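Local coordinates for hypothetical protein (PDB 1U5K) that binds a zinc ion through four cysteines and is probably involved in DNA repair and recombination by the RecF pathway, at residues 150-156 against 170-176; 159-163 against 187-191. All coordinates share one frame. Residues are numbered along the deposited sequence.

Contact 1: 150-156 against 170-176; sequences TARCARC and QLLCSKC. With ZN (zinc ion), chain C.
Leu172 packs its CD2 methyl against the turn of 150-156, 3.8 Å from Cys153 SG and 3.9 Å from Arg155 N, within a Cys4 zinc site built from two CxxC motifs. The zinc ion is held by Cys153 SG and Cys176 SG at 2.4 Å each, and by Cys156 SG and Cys173 SG at 2.3 Å each. Residues 154-156 and 174-176 turn with helix-like backbone angles but form no regular helix; 171-172 is extended, a short, weakly bonded strand. The register is fixed where Cys153 CA and Leu172 CA lie 4.4 Å apart: Ala154 N donates to Leu171 O (2.9 Å), and Cys153 CA contacts Leu171 O at 3.5 Å. With chi1 t, Cys153 SG accepts Arg155 N (3.3 Å) and Cys156 N (3.5 Å) from its own turn and Cys173 N (3.3 Å) from the other, the amide-to-thiolate bonding characteristic of zinc knuckles. Beyond the metal, Arg155 extends, chi1 to chi3 all t, until NH1 donates to Cys176 SG at 3.4 Å.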
ATOM      1  N   THR A 150      28.188   4.650   3.190  1.00 28.53           N
ATOM      2  CA  THR A 150      28.701   3.453   3.863  1.00 29.40           C
ATOM      3  C   THR A 150      30.144   3.510   4.386  1.00 28.49           C
ATOM      4  O   THR A 150      30.594   2.596   5.064  1.00 29.33           O
ATOM      5  CB  THR A 150      28.569   2.234   2.922  1.00 30.08           C
ATOM      6  OG1 THR A 150      29.129   2.525   1.638  1.00 32.48           O
ATOM      7  CG2 THR A 150      27.112   1.937   2.627  1.00 30.27           C
ATOM      8  N   ALA A 151      30.857   4.601   4.148  1.00 27.12           N
ATOM      9  CA  ALA A 151      32.246   4.743   4.563  1.00 27.83           C
ATOM     10  C   ALA A 151      32.413   5.124   6.033  1.00 27.33           C
ATOM     11  O   ALA A 151      33.455   4.843   6.607  1.00 26.67           O
ATOM     12  CB  ALA A 151      32.970   5.761   3.678  1.00 28.38           C
ATOM     13  N   ARG A 152      31.405   5.727   6.656  1.00 26.73           N
ATOM     14  CA  ARG A 152      31.500   6.162   8.046  1.00 27.41           C
ATOM     15  C   ARG A 152      30.250   5.852   8.868  1.00 26.22           C
ATOM     16  O   ARG A 152      29.137   5.848   8.353  1.00 25.14           O
ATOM     17  CB  ARG A 152      31.779   7.662   8.084  1.00 27.94           C
ATOM     18  CG  ARG A 152      33.090   8.088   7.437  1.00 33.04           C
ATOM     19  CD  ARG A 152      33.308   9.582   7.589  1.00 42.44           C
ATOM     20  NE  ARG A 152      34.659  10.061   7.295  1.00 48.67           N
ATOM     21  CZ  ARG A 152      35.744   9.936   8.058  1.00 51.68           C
ATOM     22  NH1 ARG A 152      35.753   9.295   9.223  1.00 46.69           N
ATOM     23  NH2 ARG A 152      36.880  10.452   7.603  1.00 55.68           N
ATOM     24  N   CYS A 153      30.432   5.575  10.155  1.00 24.75           N
ATOM     25  CA  CYS A 153      29.313   5.328  11.049  1.00 23.78           C
ATOM     26  C   CYS A 153      28.365   6.515  10.974  1.00 23.52           C
ATOM     27  O   CYS A 153      28.783   7.671  11.048  1.00 21.75           O
ATOM     28  CB  CYS A 153      29.808   5.118  12.483  1.00 24.40           C
ATOM     29  SG  CYS A 153      28.534   5.117  13.751  1.00 24.63           S
ATOM     30  N   ALA A 154      27.081   6.210  10.834  1.00 22.95           N
ATOM     31  CA  ALA A 154      26.067   7.237  10.664  1.00 24.36           C
ATOM     32  C   ALA A 154      25.907   8.077  11.931  1.00 24.75           C
ATOM     33  O   ALA A 154      25.356   9.169  11.877  1.00 23.79           O
ATOM     34  CB  ALA A 154      24.740   6.593  10.305  1.00 24.93           C
ATOM     35  N   ARG A 155      26.389   7.597  13.075  1.00 24.20           N
ATOM     36  CA  ARG A 155      26.245   8.360  14.310  1.00 24.48           C
ATOM     37  C   ARG A 155      27.508   9.147  14.663  1.00 25.08           C
ATOM     38  O   ARG A 155      27.452  10.365  14.772  1.00 27.47           O
ATOM     39  CB  ARG A 155      25.819   7.424  15.440  1.00 24.73           C
ATOM     40  CG  ARG A 155      25.702   8.050  16.814  1.00 24.89           C
ATOM     41  CD  ARG A 155      24.919   7.219  17.796  1.00 27.89           C
ATOM     42  NE  ARG A 155      24.720   7.778  19.136  1.00 27.08           N
ATOM     43  CZ  ARG A 155      25.524   7.558  20.180  1.00 23.84           C
ATOM     44  NH1 ARG A 155      26.642   6.883  20.025  1.00 26.53           N
ATOM     45  NH2 ARG A 155      25.220   8.008  21.391  1.00 24.03           N
ATOM     46  N   CYS A 156      28.637   8.476  14.867  1.00 24.27           N
ATOM     47  CA  CYS A 156      29.857   9.135  15.313  1.00 23.90           C
ATOM     48  C   CYS A 156      30.881   9.428  14.219  1.00 23.81           C
ATOM     49  O   CYS A 156      31.853  10.140  14.462  1.00 25.71           O
ATOM     50  CB  CYS A 156      30.543   8.290  16.374  1.00 23.78           C
ATOM     51  SG  CYS A 156      31.408   6.836  15.756  1.00 25.12           S
ATOM     52  N   GLN A 170      21.510   3.211   7.397  1.00 26.17           N
ATOM     53  CA  GLN A 170      22.882   3.279   6.916  1.00 25.36           C
ATOM     54  C   GLN A 170      23.667   2.177   7.628  1.00 25.85           C
ATOM     55  O   GLN A 170      23.139   1.079   7.774  1.00 24.78           O
ATOM     56  CB  GLN A 170      23.398   4.697   7.175  1.00 24.99           C
ATOM     57  CG  GLN A 170      22.660   5.716   6.353  1.00 27.35           C
ATOM     58  CD  GLN A 170      23.105   7.162   6.438  1.00 30.16           C
ATOM     59  OE1 GLN A 170      22.516   7.985   5.763  1.00 39.72           O
ATOM     60  NE2 GLN A 170      24.150   7.481   7.184  1.00 43.69           N
ATOM     61  N   LEU A 171      24.848   2.478   8.175  1.00 25.19           N
ATOM     62  CA  LEU A 171      25.630   1.549   8.984  1.00 24.96           C
ATOM     63  C   LEU A 171      26.221   2.223  10.232  1.00 24.03           C
ATOM     64  O   LEU A 171      26.516   3.412  10.210  1.00 23.57           O
ATOM     65  CB  LEU A 171      26.776   0.999   8.151  1.00 25.48           C
ATOM     66  CG  LEU A 171      26.418   0.245   6.858  1.00 28.21           C
ATOM     67  CD1 LEU A 171      27.695   0.082   6.076  1.00 27.76           C
ATOM     68  CD2 LEU A 171      25.781  -1.091   7.149  1.00 27.57           C
ATOM     69  N   LEU A 172      26.381   1.467  11.310  1.00 24.31           N
ATOM     70  CA  LEU A 172      26.915   1.933  12.587  1.00 23.76           C
ATOM     71  C   LEU A 172      28.194   1.183  12.923  1.00 23.95           C
ATOM     72  O   LEU A 172      28.344   0.017  12.546  1.00 23.92           O
ATOM     73  CB  LEU A 172      25.914   1.714  13.721  1.00 23.15           C
ATOM     74  CG  LEU A 172      24.638   2.534  13.603  1.00 21.94           C
ATOM     75  CD1 LEU A 172      23.636   2.089  14.656  1.00 27.28           C
ATOM     76  CD2 LEU A 172      24.943   4.019  13.621  1.00 24.38           C
ATOM     77  N   CYS A 173      29.096   1.828  13.668  1.00 24.44           N
ATOM     78  CA  CYS A 173      30.283   1.146  14.184  1.00 24.46           C
ATOM     79  C   CYS A 173      29.928   0.280  15.384  1.00 24.87           C
ATOM     80  O   CYS A 173      28.841   0.377  15.964  1.00 24.15           O
ATOM     81  CB  CYS A 173      31.396   2.138  14.559  1.00 25.16           C
ATOM     82  SG  CYS A 173      31.060   3.097  16.052  1.00 25.71           S
ATOM     83  N   SER A 174      30.890  -0.543  15.788  1.00 26.34           N
ATOM     84  CA  SER A 174      30.717  -1.487  16.889  1.00 27.03           C
ATOM     85  C   SER A 174      30.390  -0.769  18.197  1.00 27.36           C
ATOM     86  O   SER A 174      29.667  -1.307  19.027  1.00 28.16           O
ATOM     87  CB  SER A 174      31.941  -2.402  17.032  1.00 28.17           C
ATOM     88  OG  SER A 174      33.065  -1.677  17.525  1.00 31.53           O
ATOM     89  N   LYS A 175      30.826   0.477  18.353  1.00 27.26           N
ATOM     90  CA  LYS A 175      30.551   1.219  19.567  1.00 28.41           C
ATOM     91  C   LYS A 175      29.160   1.843  19.592  1.00 28.45           C
ATOM     92  O   LYS A 175      28.563   1.923  20.654  1.00 30.19           O
ATOM     93  CB  LYS A 175      31.619   2.294  19.793  1.00 29.14           C
ATOM     94  CG  LYS A 175      33.039   1.783  19.987  1.00 32.47           C
ATOM     95  CD  LYS A 175      33.338   1.086  21.303  1.00 39.77           C
ATOM     96  CE  LYS A 175      34.856   0.898  21.529  1.00 42.68           C
ATOM     97  NZ  LYS A 175      35.469   1.982  22.399  1.00 45.31           N
ATOM     98  N   CYS A 176      28.606   2.232  18.449  1.00 28.25           N
ATOM     99  CA  CYS A 176      27.297   2.870  18.396  1.00 28.11           C
ATOM    100  C   CYS A 176      26.184   1.835  18.253  1.00 28.46           C
ATOM    101  O   CYS A 176      25.038   2.110  18.560  1.00 28.83           O
ATOM    102  CB  CYS A 176      27.272   3.879  17.252  1.00 27.88           C
ATOM    103  SG  CYS A 176      28.306   5.334  17.527  1.00 25.67           S
TER
HETATM  104 ZN    ZN C 300      29.919   5.098  15.758  1.00 32.88          ZN
HETATM  105  O   HOH W   1      26.741   4.803   7.383  1.00 28.50           O

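Contact 2: 159-163 against 187-191; sequences PDPEH and LDFLR
Arg191, Leu187 and Glu162 make most of this contact, in which an irregular loop, 159-163, faces one flank of a regular helix, 187-191. Leu187 and Arg191 are one helical turn apart, joined by the backbone bond from Arg191 N to Leu187 O (3.0 Å), and both point their CA-to-CB bonds at the loop. The backbones stay well separated: Glu162 CA is 6.7 Å from Leu187 CA, and Asp160 CA is 9.2 Å from Arg191 CA, so side chains and water fill the space. Arg191 spans the wider gap with chi1 m and chi2 and chi3 t. Its NH2 gives a weak hydrogen bond to Pro161 O (3.3 Å, 146° at the proton), which lies near the guanidinium plane.

The loop belongs to the zinc-bearing part of the RecO C-terminal region, while the helix, 184-192, packs through Phe189 and Leu190 on helices 129-141 and 211-225; the contact therefore joins the zinc module to the helical body. Pro161 turns its CA-to-CB bond away from the helix, and its ring rests on Leu171 beside the cysteine site.

Glu162, with chi1 m and chi2 t, sets its CG 3.7 Å from Leu187 CD1 and 3.5 Å from Arg191 NH2. Its OE2 is 4.1 Å from Arg191 NH2, beyond salt-bridge range, and water 3 connects the charges by donating to Glu162 OE2 (3.0 Å) and accepting from Arg191 NH1 (3.2 Å). Water 2 likewise accepts from Arg191 NE (2.8 Å) and donates to Pro161 O (2.9 Å).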
ATOM      1  N   PRO A 159      35.319   5.310  10.736  1.00 27.39           N
ATOM      2  CA  PRO A 159      35.511   4.676   9.429  1.00 27.26           C
ATOM      3  C   PRO A 159      35.111   3.208   9.393  1.00 26.96           C
ATOM      4  O   PRO A 159      35.273   2.468  10.362  1.00 27.34           O
ATOM      5  CB  PRO A 159      36.991   4.915   9.101  1.00 27.82           C
ATOM      6  CG  PRO A 159      37.576   5.599  10.263  1.00 29.53           C
ATOM      7  CD  PRO A 159      36.549   5.858  11.331  1.00 27.76           C
ATOM      8  N   ASP A 160      34.546   2.802   8.260  1.00 27.35           N
ATOM      9  CA  ASP A 160      34.272   1.402   7.966  1.00 27.43           C
ATOM     10  C   ASP A 160      33.347   0.679   8.946  1.00 26.70           C
ATOM     11  O   ASP A 160      33.668  -0.415   9.382  1.00 25.35           O
ATOM     12  CB  ASP A 160      35.602   0.651   7.877  1.00 29.40           C
ATOM     13  CG  ASP A 160      36.549   1.306   6.905  1.00 31.62           C
ATOM     14  OD1 ASP A 160      36.072   1.619   5.802  1.00 33.80           O
ATOM     15  OD2 ASP A 160      37.729   1.608   7.169  1.00 37.38           O
ATOM     16  N   PRO A 161      32.162   1.223   9.208  1.00 25.62           N
ATOM     17  CA  PRO A 161      31.201   0.587  10.110  1.00 26.51           C
ATOM     18  C   PRO A 161      30.712  -0.746   9.549  1.00 26.90           C
ATOM     19  O   PRO A 161      30.542  -0.900   8.340  1.00 29.03           O
ATOM     20  CB  PRO A 161      30.052   1.600  10.156  1.00 26.39           C
ATOM     21  CG  PRO A 161      30.107   2.323   8.859  1.00 24.46           C
ATOM     22  CD  PRO A 161      31.578   2.389   8.526  1.00 25.99           C
ATOM     23  N   GLU A 162      30.421  -1.688  10.433  1.00 27.59           N
ATOM     24  CA  GLU A 162      30.032  -3.024  10.015  1.00 28.55           C
ATOM     25  C   GLU A 162      28.656  -3.445  10.514  1.00 27.96           C
ATOM     26  O   GLU A 162      28.246  -4.587  10.315  1.00 26.85           O
ATOM     27  CB  GLU A 162      31.072  -4.018  10.529  1.00 29.42           C
ATOM     28  CG  GLU A 162      32.484  -3.766  10.035  1.00 33.32           C
ATOM     29  CD  GLU A 162      33.452  -4.870  10.429  1.00 40.63           C
ATOM     30  OE1 GLU A 162      33.240  -5.521  11.474  1.00 44.35           O
ATOM     31  OE2 GLU A 162      34.412  -5.114   9.664  1.00 48.38           O
ATOM     32  N   HIS A 163      27.954  -2.544  11.196  1.00 27.29           N
ATOM     33  CA  HIS A 163      26.727  -2.958  11.865  1.00 27.74           C
ATOM     34  C   HIS A 163      25.472  -2.302  11.303  1.00 26.81           C
ATOM     35  O   HIS A 163      25.535  -1.188  10.765  1.00 25.52           O
ATOM     36  CB  HIS A 163      26.785  -2.668  13.365  1.00 27.51           C
ATOM     37  CG  HIS A 163      27.908  -3.361  14.078  1.00 28.12           C
ATOM     38  ND1 HIS A 163      27.681  -4.239  15.117  1.00 27.48           N
ATOM     39  CD2 HIS A 163      29.254  -3.262  13.956  1.00 28.97           C
ATOM     40  CE1 HIS A 163      28.837  -4.683  15.575  1.00 26.64           C
ATOM     41  NE2 HIS A 163      29.809  -4.107  14.890  1.00 28.91           N
ATOM     42  N   LEU A 187      28.004  -7.275   4.059  1.00 28.15           N
ATOM     43  CA  LEU A 187      28.778  -6.051   4.146  1.00 28.37           C
ATOM     44  C   LEU A 187      29.372  -5.684   2.804  1.00 27.64           C
ATOM     45  O   LEU A 187      29.394  -4.524   2.398  1.00 25.89           O
ATOM     46  CB  LEU A 187      29.940  -6.168   5.137  1.00 29.56           C
ATOM     47  CG  LEU A 187      29.757  -5.556   6.518  1.00 33.11           C
ATOM     48  CD1 LEU A 187      31.075  -5.737   7.291  1.00 33.73           C
ATOM     49  CD2 LEU A 187      29.302  -4.109   6.413  1.00 32.66           C
ATOM     50  N   ASP A 188      29.867  -6.705   2.117  1.00 27.25           N
ATOM     51  CA  ASP A 188      30.505  -6.448   0.843  1.00 26.84           C
ATOM     52  C   ASP A 188      29.498  -5.917  -0.175  1.00 26.35           C
ATOM     53  O   ASP A 188      29.775  -4.999  -0.953  1.00 27.12           O
ATOM     54  CB  ASP A 188      31.205  -7.722   0.375  1.00 27.84           C
ATOM     55  CG  ASP A 188      31.551  -7.675  -1.074  1.00 27.85           C
ATOM     56  OD1 ASP A 188      30.785  -8.317  -1.819  1.00 36.68           O
ATOM     57  OD2 ASP A 188      32.477  -6.996  -1.551  1.00 33.37           O
ATOM     58  N   PHE A 189      28.318  -6.518  -0.182  1.00 26.21           N
ATOM     59  CA  PHE A 189      27.238  -6.022  -1.023  1.00 26.04           C
ATOM     60  C   PHE A 189      26.874  -4.580  -0.698  1.00 25.82           C
ATOM     61  O   PHE A 189      26.865  -3.719  -1.569  1.00 25.58           O
ATOM     62  CB  PHE A 189      25.999  -6.903  -0.917  1.00 25.83           C
ATOM     63  CG  PHE A 189      24.881  -6.439  -1.801  1.00 26.26           C
ATOM     64  CD1 PHE A 189      24.850  -6.802  -3.132  1.00 30.32           C
ATOM     65  CD2 PHE A 189      23.901  -5.594  -1.300  1.00 29.62           C
ATOM     66  CE1 PHE A 189      23.807  -6.367  -3.931  1.00 32.79           C
ATOM     67  CE2 PHE A 189      22.875  -5.138  -2.110  1.00 28.26           C
ATOM     68  CZ  PHE A 189      22.815  -5.558  -3.407  1.00 29.57           C
ATOM     69  N   LEU A 190      26.601  -4.328   0.573  1.00 25.77           N
ATOM     70  CA  LEU A 190      26.197  -2.999   1.005  1.00 26.07           C
ATOM     71  C   LEU A 190      27.218  -1.928   0.642  1.00 26.92           C
ATOM     72  O   LEU A 190      26.829  -0.851   0.203  1.00 27.85           O
ATOM     73  CB  LEU A 190      25.903  -3.011   2.504  1.00 25.47           C
ATOM     74  CG  LEU A 190      24.672  -3.780   2.950  1.00 23.62           C
ATOM     75  CD1 LEU A 190      24.561  -3.723   4.444  1.00 24.14           C
ATOM     76  CD2 LEU A 190      23.377  -3.369   2.307  1.00 27.65           C
ATOM     77  N   ARG A 191      28.512  -2.236   0.747  1.00 27.25           N
ATOM     78  CA  ARG A 191      29.573  -1.275   0.504  1.00 27.08           C
ATOM     79  C   ARG A 191      29.832  -0.967  -0.960  1.00 28.38           C
ATOM     80  O   ARG A 191      30.321   0.106  -1.309  1.00 28.50           O
ATOM     81  CB  ARG A 191      30.873  -1.735   1.170  1.00 28.25           C
ATOM     82  CG  ARG A 191      30.858  -1.676   2.685  1.00 25.88           C
ATOM     83  CD  ARG A 191      32.112  -2.290   3.286  1.00 31.08           C
ATOM     84  NE  ARG A 191      32.247  -2.068   4.713  1.00 29.72           N
ATOM     85  CZ  ARG A 191      32.987  -2.804   5.531  1.00 33.09           C
ATOM     86  NH1 ARG A 191      33.672  -3.847   5.096  1.00 32.67           N
ATOM     87  NH2 ARG A 191      33.058  -2.477   6.809  1.00 36.94           N
TER
HETATM   88  O   HOH W   2      31.603   0.299   5.974  1.00 25.26           O
HETATM   89  O   HOH W   3      35.286  -5.929   6.920  1.00 47.98           O

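How the contacts relate
Along the chain the segments alternate: 150-156, 159-163, 170-176, then 187-191, all within the C-terminal region of RecO and remote from the N-terminal barrel in sequence. The contact centres are about 9 Å apart. Two backbone pairs tie them together, Leu172 N to His163 O and Ala151 O to Asp160 N, each at 2.8 Å and probably hydrogen-bonded; the first belongs to the two-stranded antiparallel sheet of 163-164 and 171-172. Contact 1 thus fastens the metal site to one strand, whereas contact 2 seats the loop leading into the other against helix 184-192. Pro161 of contact 2 packs against contact 1, its CB 3.3 Å from Leu172 O, while its carbonyl O faces Arg191, so the loop links metal site and helix.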